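Local coordinates for protein putative thioesterase (Novosphingobium aromaticivorans, PDB 3CJY) that probably hydrolyses acyl-CoA thioesters as a double hotdog-fold thioesterase, and carries a bound calcium ion, at residues S204-L209 / A252-L257; D223-S228 / Q235-L240; A89-T94 / F101-S106. One frame throughout, in Å; residues are numbered along the deposited sequence.

Interaction 1 (S204-L209 / A252-L257); sequences SLDNSL and AQSLLL
S204 and Q253 meet through their polar ends: S204 OG donates to Q253 OE1 over 2.7 Å, coming in tilted from the plane of that amide. Q253 starts with CG between its backbone N and carbonyl carbon (chi1 62°) and then runs out extended, lying alongside N207 with both side chains pointing the same way. Their nitrogens, Q253 NE2 and N207 ND2, sit 3.3 Å apart. Two donors cannot bond each other; both give a hydrogen to D186 OD1, and N207 ND2 also donates to its neighbour's carbonyl, D206 O, at 2.8 Å.

D206 OD1 stands in for a backbone carbonyl, taking S254 N on the syn side of the carboxylate at 2.9 Å in a nearly straight bond (165°). This bridges the place where the antiparallel register slips by one, between the S204–L255 and S208–A252 pairs. On one side of the slip L205 N reaches S254 O at 2.8 Å; on the other, S208 and A252 exchange two backbone bonds. D206 OD2 is left to a salt bridge with R210 of the second subunit, which also donates through NH1 to S254 OG.

The broken pair belongs to the sheet of the C-terminal hotdog domain: strand 203-211 joins strand 56-63 to strand 247-256, and strand 233-241 borders the latter. Helix 188-196 packs on this pair, with P189 against S204 and Q253, and L192 against L255.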
loop_
_atom_site.group_PDB
_atom_site.type_symbol
_atom_site.label_atom_id
_atom_site.label_comp_id
_atom_site.label_asym_id
_atom_site.label_seq_id
_atom_site.Cartn_x
_atom_site.Cartn_y
_atom_site.Cartn_z
ATOM N N SER A 204 -12.751 2.333 -5.628
ATOM C CA SER A 204 -11.505 1.716 -5.148
ATOM C C SER A 204 -11.310 0.308 -5.661
ATOM O O SER A 204 -12.232 -0.527 -5.667
ATOM C CB SER A 204 -11.515 1.636 -3.619
ATOM O OG SER A 204 -11.969 2.852 -3.067
ATOM N N LEU A 205 -10.074 0.006 -6.018
ATOM C CA LEU A 205 -9.682 -1.338 -6.404
ATOM C C LEU A 205 -9.194 -2.135 -5.186
ATOM O O LEU A 205 -9.220 -3.349 -5.122
ATOM C CB LEU A 205 -8.519 -1.304 -7.418
ATOM C CG LEU A 205 -8.835 -0.694 -8.757
ATOM C CD1 LEU A 205 -7.591 -0.895 -9.610
ATOM C CD2 LEU A 205 -9.998 -1.404 -9.354
ATOM N N ASP A 206 -8.730 -1.383 -4.221
ATOM C CA ASP A 206 -8.114 -1.920 -3.007
ATOM C C ASP A 206 -8.047 -0.841 -1.929
ATOM O O ASP A 206 -8.419 0.310 -2.146
ATOM C CB ASP A 206 -6.703 -2.388 -3.285
ATOM C CG ASP A 206 -5.708 -1.208 -3.482
ATOM O OD1 ASP A 206 -5.944 -0.406 -4.390
ATOM O OD2 ASP A 206 -4.705 -1.108 -2.712
ATOM N N ASN A 207 -7.627 -1.287 -0.745
ATOM C CA ASN A 207 -7.330 -0.443 0.412
ATOM C C ASN A 207 -6.047 -1.009 1.065
ATOM O O ASN A 207 -5.881 -2.224 1.215
ATOM C CB ASN A 207 -8.405 -0.447 1.516
ATOM C CG ASN A 207 -9.491 0.646 1.380
ATOM O OD1 ASN A 207 -10.222 0.918 2.359
ATOM N ND2 ASN A 207 -9.628 1.244 0.197
ATOM N N SER A 208 -5.160 -0.099 1.440
ATOM C CA SER A 208 -3.941 -0.430 2.190
ATOM C C SER A 208 -3.903 0.494 3.383
ATOM O O SER A 208 -4.211 1.680 3.264
ATOM C CB SER A 208 -2.693 -0.218 1.342
ATOM O OG SER A 208 -1.494 -0.561 2.044
ATOM N N LEU A 209 -3.516 -0.059 4.532
ATOM C CA LEU A 209 -3.382 0.725 5.813
ATOM C C LEU A 209 -2.128 0.286 6.583
ATOM O O LEU A 209 -1.875 -0.925 6.732
ATOM C CB LEU A 209 -4.614 0.547 6.708
ATOM C CG LEU A 209 -4.761 1.511 7.871
ATOM C CD1 LEU A 209 -5.112 2.918 7.374
ATOM C CD2 LEU A 209 -5.771 1.007 8.913
ATOM N N ALA A 252 -3.294 3.962 1.359
ATOM C CA ALA A 252 -3.251 4.196 -0.075
ATOM C C ALA A 252 -4.227 3.284 -0.766
ATOM O O ALA A 252 -4.691 2.317 -0.207
ATOM C CB ALA A 252 -1.857 3.950 -0.603
ATOM N N GLN A 253 -4.537 3.642 -2.006
ATOM C CA GLN A 253 -5.372 2.830 -2.889
ATOM C C GLN A 253 -5.259 3.287 -4.328
ATOM O O GLN A 253 -4.770 4.375 -4.623
ATOM C CB GLN A 253 -6.852 2.894 -2.542
ATOM C CG GLN A 253 -7.456 4.311 -2.658
ATOM C CD GLN A 253 -8.929 4.340 -2.322
ATOM O OE1 GLN A 253 -9.773 4.338 -3.230
ATOM N NE2 GLN A 253 -9.249 4.331 -1.031
ATOM N N SER A 254 -5.695 2.396 -5.204
ATOM C CA SER A 254 -5.850 2.667 -6.626
ATOM C C SER A 254 -7.318 2.657 -6.900
ATOM O O SER A 254 -8.072 1.983 -6.202
ATOM C CB SER A 254 -5.109 1.659 -7.495
ATOM O OG SER A 254 -3.725 1.758 -7.232
ATOM N N LEU A 255 -7.725 3.419 -7.895
ATOM C CA LEU A 255 -9.131 3.581 -8.228
ATOM C C LEU A 255 -9.404 3.477 -9.706
ATOM O O LEU A 255 -8.588 3.874 -10.541
ATOM C CB LEU A 255 -9.615 4.956 -7.759
ATOM C CG LEU A 255 -9.427 5.451 -6.304
ATOM C CD1 LEU A 255 -8.227 6.373 -6.177
ATOM C CD2 LEU A 255 -10.680 6.196 -5.818
ATOM N N LEU A 256 -10.590 2.943 -10.018
ATOM C CA LEU A 256 -11.077 2.842 -11.401
ATOM C C LEU A 256 -11.892 4.099 -11.625
ATOM O O LEU A 256 -12.809 4.435 -10.848
ATOM C CB LEU A 256 -11.974 1.613 -11.585
ATOM C CG LEU A 256 -12.554 1.420 -12.989
ATOM C CD1 LEU A 256 -11.504 0.761 -13.801
ATOM C CD2 LEU A 256 -13.811 0.575 -12.963
ATOM N N LEU A 257 -11.530 4.818 -12.670
ATOM C CA LEU A 257 -12.173 6.084 -12.989
ATOM C C LEU A 257 -13.548 5.872 -13.613
ATOM O O LEU A 257 -13.751 4.974 -14.426
ATOM C CB LEU A 257 -11.312 6.928 -13.958
ATOM C CG LEU A 257 -9.991 7.501 -13.419
ATOM C CD1 LEU A 257 -9.370 8.470 -14.440
ATOM C CD2 LEU A 257 -10.185 8.200 -12.100
#

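Interaction 2 (D223-S228 / Q235-L240); sequences DMIIPS and QGQVTL
Q237 crosses over to I225 and P227, and is worth following outward. Its CB rests 4.1 Å from I225 CG2. CG lies anti to the carbonyl carbon and packs on the methyl of A252 in the next strand. The chain then bends: chi2 81° turns CD back toward the hairpin, and chi3 45° sets the amide with OE1 on the proline ring, 3.4 Å from P227 CG. NE2 donates to Q235 OE1 at 2.9 Å, in the carbonyl plane and on a lone pair. That oxygen also bonds T250 OG1 of the second subunit, and Q235 NE2 bonds R210 O and T212 OG1 there, so the interface helps hold this glutamine pair.

Between the backbones the ladder is regular: D223 with T239 and I225 with Q237 each exchange two bonds. It falters at P227, which has no N-H to offer. Q235 O is buried there without a polar partner, 3.3 Å from both I226 CG2 and P227 CD, and only a weak bond from Q235 N to S228 O follows. I226 CD1 sits 3.8 Å from G236 CA, where a CB would collide with it.

On the opposite face selenomethionine M224 lies beside V238, CG to CG2 at 3.6 Å. Helix 188-196 covers M224 and I226 through L188, A191 and A195, A185 of helix 178-185 meets V238, and strands 163-170 and 247-256 flank the hairpin; on the face of I225 and T239, D223 OD1 salt-bridges R165 of strand 163-170.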
loop_
_atom_site.group_PDB
_atom_site.type_symbol
_atom_site.label_atom_id
_atom_site.label_comp_id
_atom_site.label_asym_id
_atom_site.label_seq_id
_atom_site.Cartn_x
_atom_site.Cartn_y
_atom_site.Cartn_z
ATOM N N ASP A 223 -5.200 13.678 5.566
ATOM C CA ASP A 223 -4.285 14.414 4.690
ATOM C C ASP A 223 -3.936 13.598 3.450
ATOM O O ASP A 223 -3.092 12.719 3.510
ATOM C CB ASP A 223 -3.049 14.670 5.603
ATOM C CG ASP A 223 -1.953 15.491 4.966
ATOM O OD1 ASP A 223 -2.175 16.100 3.917
ATOM O OD2 ASP A 223 -0.852 15.505 5.577
HETATM N N MSE A 224 -4.596 13.943 2.346
HETATM C CA MSE A 224 -4.627 13.188 1.100
HETATM C C MSE A 224 -4.021 13.835 -0.098
HETATM O O MSE A 224 -4.028 15.065 -0.273
HETATM C CB MSE A 224 -6.112 12.876 0.743
HETATM C CG MSE A 224 -6.856 12.102 1.806
HETATM SE SE MSE A 224 -8.681 11.680 1.506
HETATM C CE MSE A 224 -9.369 13.445 1.821
ATOM N N ILE A 225 -3.475 12.981 -0.957
ATOM C CA ILE A 225 -2.990 13.427 -2.251
ATOM C C ILE A 225 -3.381 12.415 -3.323
ATOM O O ILE A 225 -3.338 11.190 -3.104
ATOM C CB ILE A 225 -1.420 13.680 -2.251
ATOM C CG1 ILE A 225 -0.966 14.308 -3.559
ATOM C CG2 ILE A 225 -0.687 12.350 -1.988
ATOM C CD1 ILE A 225 0.444 14.909 -3.527
ATOM N N ILE A 226 -3.751 12.930 -4.489
ATOM C CA ILE A 226 -3.929 12.107 -5.709
ATOM C C ILE A 226 -2.803 12.587 -6.628
ATOM O O ILE A 226 -2.861 13.662 -7.209
ATOM C CB ILE A 226 -5.292 12.365 -6.428
ATOM C CG1 ILE A 226 -6.468 12.134 -5.490
ATOM C CG2 ILE A 226 -5.371 11.471 -7.625
ATOM C CD1 ILE A 226 -6.585 10.699 -4.954
ATOM N N PRO A 227 -1.706 11.811 -6.724
ATOM C CA PRO A 227 -0.574 12.360 -7.446
ATOM C C PRO A 227 -0.592 12.183 -8.966
ATOM O O PRO A 227 0.035 12.953 -9.695
ATOM C CB PRO A 227 0.616 11.572 -6.842
ATOM C CG PRO A 227 0.044 10.260 -6.551
ATOM C CD PRO A 227 -1.353 10.574 -6.009
ATOM N N SER A 228 -1.301 11.185 -9.423
ATOM C CA SER A 228 -1.305 10.829 -10.815
ATOM C C SER A 228 -2.434 9.840 -11.206
ATOM O O SER A 228 -3.063 9.164 -10.383
ATOM C CB SER A 228 0.041 10.200 -11.157
ATOM O OG SER A 228 0.139 8.994 -10.407
ATOM N N GLN A 235 -4.413 6.778 -8.506
ATOM C CA GLN A 235 -3.934 6.328 -7.198
ATOM C C GLN A 235 -3.935 7.501 -6.242
ATOM O O GLN A 235 -3.926 8.648 -6.634
ATOM C CB GLN A 235 -2.555 5.740 -7.283
ATOM C CG GLN A 235 -1.496 6.693 -7.847
ATOM C CD GLN A 235 -0.114 6.109 -7.687
ATOM O OE1 GLN A 235 0.328 5.936 -6.563
ATOM N NE2 GLN A 235 0.542 5.740 -8.797
ATOM N N GLY A 236 -3.993 7.145 -4.970
ATOM C CA GLY A 236 -3.975 8.103 -3.877
ATOM C C GLY A 236 -3.282 7.546 -2.656
ATOM O O GLY A 236 -3.220 6.347 -2.422
ATOM N N GLN A 237 -2.785 8.497 -1.872
ATOM C CA GLN A 237 -2.144 8.254 -0.600
ATOM C C GLN A 237 -2.732 9.201 0.443
ATOM O O GLN A 237 -3.104 10.360 0.155
ATOM C CB GLN A 237 -0.653 8.499 -0.712
ATOM C CG GLN A 237 0.071 7.445 -1.580
ATOM C CD GLN A 237 -0.041 7.701 -3.045
ATOM O OE1 GLN A 237 0.124 8.824 -3.465
ATOM N NE2 GLN A 237 -0.294 6.651 -3.836
ATOM N N VAL A 238 -2.740 8.689 1.653
ATOM C CA VAL A 238 -3.306 9.413 2.832
ATOM C C VAL A 238 -2.481 9.196 4.087
ATOM O O VAL A 238 -1.912 8.114 4.297
ATOM C CB VAL A 238 -4.779 9.004 3.118
ATOM C CG1 VAL A 238 -4.912 7.485 3.390
ATOM C CG2 VAL A 238 -5.392 9.823 4.237
ATOM N N THR A 239 -2.352 10.268 4.860
ATOM C CA THR A 239 -1.748 10.223 6.197
ATOM C C THR A 239 -2.847 10.701 7.136
ATOM O O THR A 239 -3.560 11.679 6.844
ATOM C CB THR A 239 -0.504 11.110 6.329
ATOM O OG1 THR A 239 0.495 10.723 5.382
ATOM C CG2 THR A 239 0.100 11.051 7.735
ATOM N N LEU A 240 -3.001 9.939 8.207
ATOM C CA LEU A 240 -3.943 10.204 9.280
ATOM C C LEU A 240 -3.179 10.658 10.519
ATOM O O LEU A 240 -2.341 9.925 11.088
ATOM C CB LEU A 240 -4.783 8.970 9.577
ATOM C CG LEU A 240 -5.594 8.415 8.395
ATOM C CD1 LEU A 240 -6.334 7.127 8.833
ATOM C CD2 LEU A 240 -6.595 9.456 7.887
#

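Interaction 3 (A89-T94 / F101-S106); sequences ARVAGT and FHSGIS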
loop_
_atom_site.group_PDB
_atom_site.type_symbol
_atom_site.label_atom_id
_atom_site.label_comp_id
_atom_site.label_asym_id
_atom_site.label_seq_id
_atom_site.Cartn_x
_atom_site.Cartn_y
_atom_site.Cartn_z
ATOM N N ALA A 89 -1.879 -13.045 8.776
ATOM C CA ALA A 89 -3.176 -13.663 8.504
ATOM C C ALA A 89 -3.700 -13.199 7.167
ATOM O O ALA A 89 -3.215 -12.222 6.609
ATOM C CB ALA A 89 -4.168 -13.237 9.553
ATOM N N ARG A 90 -4.638 -13.982 6.657
ATOM C CA ARG A 90 -5.434 -13.626 5.499
ATOM C C ARG A 90 -6.912 -13.656 5.906
ATOM O O ARG A 90 -7.332 -14.536 6.654
ATOM C CB ARG A 90 -5.216 -14.612 4.378
ATOM C CG ARG A 90 -3.858 -14.514 3.789
ATOM C CD ARG A 90 -3.841 -15.153 2.407
ATOM N NE ARG A 90 -4.034 -16.579 2.510
ATOM C CZ ARG A 90 -3.541 -17.432 1.617
ATOM N NH1 ARG A 90 -2.823 -16.976 0.591
ATOM N NH2 ARG A 90 -3.731 -18.736 1.773
ATOM N N VAL A 91 -7.675 -12.717 5.385
ATOM C CA VAL A 91 -9.092 -12.597 5.649
ATOM C C VAL A 91 -9.864 -12.486 4.360
ATOM O O VAL A 91 -9.641 -11.606 3.574
ATOM C CB VAL A 91 -9.460 -11.376 6.522
ATOM C CG1 VAL A 91 -10.984 -11.362 6.787
ATOM C CG2 VAL A 91 -8.655 -11.365 7.855
ATOM N N ALA A 92 -10.801 -13.404 4.193
ATOM C CA ALA A 92 -11.666 -13.417 3.038
ATOM C C ALA A 92 -13.057 -12.968 3.458
ATOM O O ALA A 92 -13.629 -13.454 4.465
ATOM C CB ALA A 92 -11.755 -14.836 2.423
ATOM N N GLY A 93 -13.610 -12.093 2.636
ATOM C CA GLY A 93 -14.984 -11.656 2.790
ATOM C C GLY A 93 -15.812 -12.255 1.681
ATOM O O GLY A 93 -15.423 -12.269 0.498
ATOM N N THR A 94 -16.936 -12.826 2.080
ATOM C CA THR A 94 -17.860 -13.468 1.150
ATOM C C THR A 94 -19.283 -13.157 1.527
ATOM O O THR A 94 -19.608 -12.989 2.701
ATOM C CB THR A 94 -17.731 -15.033 1.151
ATOM O OG1 THR A 94 -17.844 -15.496 2.494
ATOM C CG2 THR A 94 -16.426 -15.482 0.609
ATOM N N PHE A 101 -14.024 -9.711 -1.193
ATOM C CA PHE A 101 -12.679 -9.183 -0.926
ATOM C C PHE A 101 -11.778 -10.230 -0.295
ATOM O O PHE A 101 -12.245 -11.199 0.243
ATOM C CB PHE A 101 -12.680 -7.856 -0.083
ATOM C CG PHE A 101 -13.132 -8.009 1.352
ATOM C CD1 PHE A 101 -12.328 -8.605 2.297
ATOM C CD2 PHE A 101 -14.340 -7.501 1.757
ATOM C CE1 PHE A 101 -12.757 -8.732 3.603
ATOM C CE2 PHE A 101 -14.779 -7.659 3.053
ATOM C CZ PHE A 101 -13.974 -8.258 3.966
ATOM N N HIS A 102 -10.472 -10.033 -0.456
ATOM C CA HIS A 102 -9.466 -10.842 0.220
ATOM C C HIS A 102 -8.372 -9.898 0.692
ATOM O O HIS A 102 -8.109 -8.843 0.099
ATOM C CB HIS A 102 -8.933 -11.991 -0.627
ATOM C CG HIS A 102 -8.104 -11.538 -1.790
ATOM N ND1 HIS A 102 -6.723 -11.435 -1.721
ATOM C CD2 HIS A 102 -8.452 -11.180 -3.048
ATOM C CE1 HIS A 102 -6.270 -11.003 -2.889
ATOM N NE2 HIS A 102 -7.293 -10.848 -3.709
ATOM N N SER A 103 -7.693 -10.291 1.758
ATOM C CA SER A 103 -6.694 -9.428 2.380
ATOM C C SER A 103 -5.566 -10.176 3.043
ATOM O O SER A 103 -5.681 -11.337 3.394
ATOM C CB SER A 103 -7.360 -8.549 3.424
ATOM O OG SER A 103 -7.881 -9.372 4.419
ATOM N N GLY A 104 -4.489 -9.436 3.218
ATOM C CA GLY A 104 -3.285 -9.890 3.922
ATOM C C GLY A 104 -2.961 -8.865 4.987
ATOM O O GLY A 104 -2.926 -7.672 4.727
ATOM N N ILE A 105 -2.777 -9.339 6.192
ATOM C CA ILE A 105 -2.583 -8.518 7.379
ATOM C C ILE A 105 -1.429 -9.024 8.251
ATOM O O ILE A 105 -1.262 -10.240 8.452
ATOM C CB ILE A 105 -3.891 -8.552 8.235
ATOM C CG1 ILE A 105 -5.095 -8.065 7.403
ATOM C CG2 ILE A 105 -3.742 -7.712 9.525
ATOM C CD1 ILE A 105 -6.414 -8.221 8.053
ATOM N N SER A 106 -0.602 -8.084 8.699
ATOM C CA SER A 106 0.505 -8.361 9.615
ATOM C C SER A 106 0.120 -7.790 10.965
ATOM O O SER A 106 -0.425 -6.699 11.046
ATOM C CB SER A 106 1.809 -7.672 9.194
ATOM O OG SER A 106 2.169 -8.076 7.908
#
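V91 and S103 pair at the middle of a beta hairpin, part of the hotdog fold of the N-terminal thioesterase domain, in which an antiparallel sheet wraps a long helix. The backbone bonds come first: A89 and I105 exchange two of 2.9 Å each, V91 N reaches S103 O, and G93 N reaches F101 O. The returning bonds from S103 N and F101 N are weak.

Apolar packing gathers on the face turned to helix 37-52. V91 CG2 meets I105 CD1 at 3.9 Å, the two side chains crossing obliquely, with V47 against V91 and A48 against I105. On the other face R90 salt-bridges E78 and packs on H102 of the second subunit.

A CH-pi contact completes the set. In F101, chi1 68° puts CG between the backbone N and carbonyl carbon, the ring reaches across to G93, and G93 CA stands over one face, 3.8 Å from the ring centroid. The ring also packs on L61, L73 and L75. An alanine here would take the ring off G93 CA and probably open a gap among those leucines.

S103 OG, between its backbone N and carbonyl carbon, hydrogen-bonds V91 O at 3.0 Å, in the carbonyl plane and on a lone pair.

How the interactions relate
Along the chain interaction 3 comes first, in the N-terminal hotdog domain; interaction 2 is a hairpin nested inside the span of chain that interaction 1 closes, both in the C-terminal domain. Interactions 1 and 2 are direct neighbours, centres about 10 Å apart, with strands 233-241 and 247-256 side by side and a probable hydrogen bond from G236 N to Q253 O at 2.9 Å. Interaction 3 lies about 15 Å from interaction 1 and 23 Å from interaction 2, centre to centre, touching neither. Strand 56-63 links the halves, pairing with 98-107 and with 203-211, consistent with a double hotdog. All three contacts also reach the second subunit.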